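Local structure of putative phospholipase A2 (2WG7) at residues R21-Q26 with Y36-G41. The protein probably catalyses the calcium-dependent hydrolysis of the 2-acyl ester of membrane phospholipids, releasing a lysophospholipid and a free fatty acid. Residues are numbered along the deposited sequence; the frame is centred on the assembly and turned at random.
Sequences RTCESQ and YGKYCG. With CA (calcium ion), chain C.
Glu24 and Gly37 face each other as a hydrogen-bonded antiparallel pair, a worked example of a two-stranded hairpin whose second strand leads on into a metal-binding loop. Glu24 N donates to Gly37 O at 2.9 Å and nearly straight, 166° at the hydrogen, yet it meets that oxygen from above the carbonyl plane. The return bond, Gly37 N to Glu24 O at 2.8 Å, is more bent, and Glu24 O also receives a CA-H...O contact from Tyr36 CA at 3.3 Å. Gly37 O has a further donor in the hydroxyl of Tyr44. Beyond this pair, Lys38 takes over: its CG, beside the backbone N (chi1 -60°), lies 3.5 Å from Thr22 O, and the extended chain runs on along the backbone until CE sits 3.6 Å from Arg21 O. Its ammonium group ends in a salt bridge with Glu50, whose carboxylate also pairs with Arg21. With an alanine in its place, Glu50 would probably be left with one cation fewer, and the carbonyls of Arg21 and Thr22 would probably lose the aliphatic chain lying alongside them. Just ahead of strand 24-26, Thr22 OG1 donates to Glu24 OE2 at 2.8 Å, on the anti side of the carboxylate, holding the bent glutamate chain back over its own segment. Cys23 is tied to Cys53 and Cys40 to Cys60, the latter on helix 55-68. Past Lys38 the chain turns to offer Tyr39 O, 2.3 Å from calcium, and Gly41 O; Tyr44 O, both carboxylate oxygens of Asp64 and two waters complete the shell. This is the calcium-binding loop of secreted phospholipases A2, here entered directly from a small beta hairpin.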
loop_
_atom_site.group_PDB
_atom_site.type_symbol
_atom_site.label_atom_id
_atom_site.label_comp_id
_atom_site.label_asym_id
_atom_site.label_seq_id
_atom_site.Cartn_x
_atom_site.Cartn_y
_atom_site.Cartn_z
ATOM N N ARG A 21 -6.554 -2.712 12.431
ATOM C CA ARG A 21 -7.823 -2.008 12.596
ATOM C C ARG A 21 -7.595 -0.573 13.066
ATOM O O ARG A 21 -8.531 0.117 13.483
ATOM C CB ARG A 21 -8.725 -2.752 13.583
ATOM C CG ARG A 21 -9.081 -4.154 13.140
ATOM C CD ARG A 21 -10.137 -4.767 14.059
ATOM N NE ARG A 21 -10.278 -6.197 13.819
ATOM C CZ ARG A 21 -11.051 -6.739 12.879
ATOM N NH1 ARG A 21 -11.099 -8.061 12.754
ATOM N NH2 ARG A 21 -11.771 -5.970 12.063
ATOM N N THR A 22 -6.344 -0.121 12.994
ATOM C CA THR A 22 -5.977 1.178 13.555
ATOM C C THR A 22 -5.173 2.012 12.561
ATOM O O THR A 22 -4.392 1.474 11.787
ATOM C CB THR A 22 -5.194 1.027 14.902
ATOM O OG1 THR A 22 -4.067 0.170 14.718
ATOM C CG2 THR A 22 -6.087 0.432 15.983
ATOM N N CYS A 23 -5.391 3.324 12.583
ATOM C CA CYS A 23 -4.717 4.245 11.670
ATOM C C CYS A 23 -3.306 4.561 12.174
ATOM O O CYS A 23 -3.124 5.366 13.083
ATOM C CB CYS A 23 -5.532 5.535 11.504
ATOM S SG CYS A 23 -7.224 5.273 10.866
ATOM N N GLU A 24 -2.315 3.912 11.575
ATOM C CA GLU A 24 -0.919 4.099 11.967
ATOM C C GLU A 24 -0.254 5.288 11.261
ATOM O O GLU A 24 -0.760 5.791 10.250
ATOM C CB GLU A 24 -0.134 2.799 11.727
ATOM C CG GLU A 24 -0.654 1.602 12.544
ATOM C CD GLU A 24 -0.622 1.850 14.054
ATOM O OE1 GLU A 24 0.450 2.210 14.585
ATOM O OE2 GLU A 24 -1.672 1.679 14.708
ATOM N N SER A 25 0.868 5.745 11.814
ATOM C CA SER A 25 1.712 6.757 11.172
ATOM C C SER A 25 3.136 6.615 11.716
ATOM O O SER A 25 3.611 7.434 12.512
ATOM C CB SER A 25 1.137 8.173 11.349
ATOM O OG SER A 25 0.759 8.431 12.688
ATOM N N GLN A 26 3.781 5.537 11.275
ATOM C CA GLN A 26 5.062 5.059 11.787
ATOM C C GLN A 26 6.058 5.026 10.618
ATOM O O GLN A 26 5.706 4.612 9.510
ATOM C CB GLN A 26 4.875 3.640 12.353
ATOM C CG GLN A 26 5.998 3.126 13.274
ATOM C CD GLN A 26 5.919 1.617 13.569
ATOM O OE1 GLN A 26 6.179 1.177 14.689
ATOM N NE2 GLN A 26 5.562 0.833 12.568
ATOM N N TYR A 36 1.184 3.418 7.411
ATOM C CA TYR A 36 0.367 4.629 7.348
ATOM C C TYR A 36 -1.085 4.224 7.125
ATOM O O TYR A 36 -1.380 3.463 6.210
ATOM C CB TYR A 36 0.881 5.512 6.199
ATOM C CG TYR A 36 0.092 6.770 5.901
ATOM C CD1 TYR A 36 0.611 8.027 6.222
ATOM C CD2 TYR A 36 -1.159 6.712 5.270
ATOM C CE1 TYR A 36 -0.092 9.188 5.939
ATOM C CE2 TYR A 36 -1.883 7.874 4.992
ATOM C CZ TYR A 36 -1.338 9.107 5.325
ATOM O OH TYR A 36 -2.024 10.268 5.044
ATOM N N GLY A 37 -1.987 4.733 7.963
ATOM C CA GLY A 37 -3.388 4.304 7.930
ATOM C C GLY A 37 -3.483 2.833 8.310
ATOM O O GLY A 37 -2.723 2.360 9.154
ATOM N N LYS A 38 -4.407 2.116 7.677
ATOM C CA LYS A 38 -4.594 0.687 7.913
ATOM C C LYS A 38 -4.010 -0.169 6.779
ATOM O O LYS A 38 -3.845 -1.382 6.942
ATOM C CB LYS A 38 -6.085 0.355 8.085
ATOM C CG LYS A 38 -6.788 1.054 9.238
ATOM C CD LYS A 38 -8.301 0.737 9.218
ATOM C CE LYS A 38 -9.066 1.568 10.236
ATOM N NZ LYS A 38 -10.549 1.450 10.049
ATOM N N TYR A 39 -3.691 0.468 5.649
ATOM C CA TYR A 39 -3.319 -0.242 4.415
ATOM C C TYR A 39 -1.971 0.143 3.773
ATOM O O TYR A 39 -1.410 -0.643 3.014
ATOM C CB TYR A 39 -4.426 -0.097 3.355
ATOM C CG TYR A 39 -5.770 -0.701 3.746
ATOM C CD1 TYR A 39 -6.747 0.074 4.364
ATOM C CD2 TYR A 39 -6.058 -2.044 3.483
ATOM C CE1 TYR A 39 -7.999 -0.473 4.714
ATOM C CE2 TYR A 39 -7.302 -2.608 3.828
ATOM C CZ TYR A 39 -8.263 -1.814 4.445
ATOM O OH TYR A 39 -9.480 -2.351 4.791
ATOM N N CYS A 40 -1.477 1.354 4.018
ATOM C CA CYS A 40 -0.255 1.800 3.341
ATOM C C CYS A 40 0.989 1.255 4.022
ATOM O O CYS A 40 1.260 1.569 5.179
ATOM C CB CYS A 40 -0.178 3.329 3.235
ATOM S SG CYS A 40 -1.348 4.101 2.099
ATOM N N GLY A 41 1.732 0.426 3.298
ATOM C CA GLY A 41 2.966 -0.159 3.812
ATOM C C GLY A 41 3.161 -1.567 3.284
ATOM O O GLY A 41 2.194 -2.259 2.954
HETATM CA CA CA C . -0.227 -2.566 2.398
HETATM O O HOH W 1 0.643 -0.708 0.567
HETATM O O HOH W 2 0.525 -4.847 2.131
#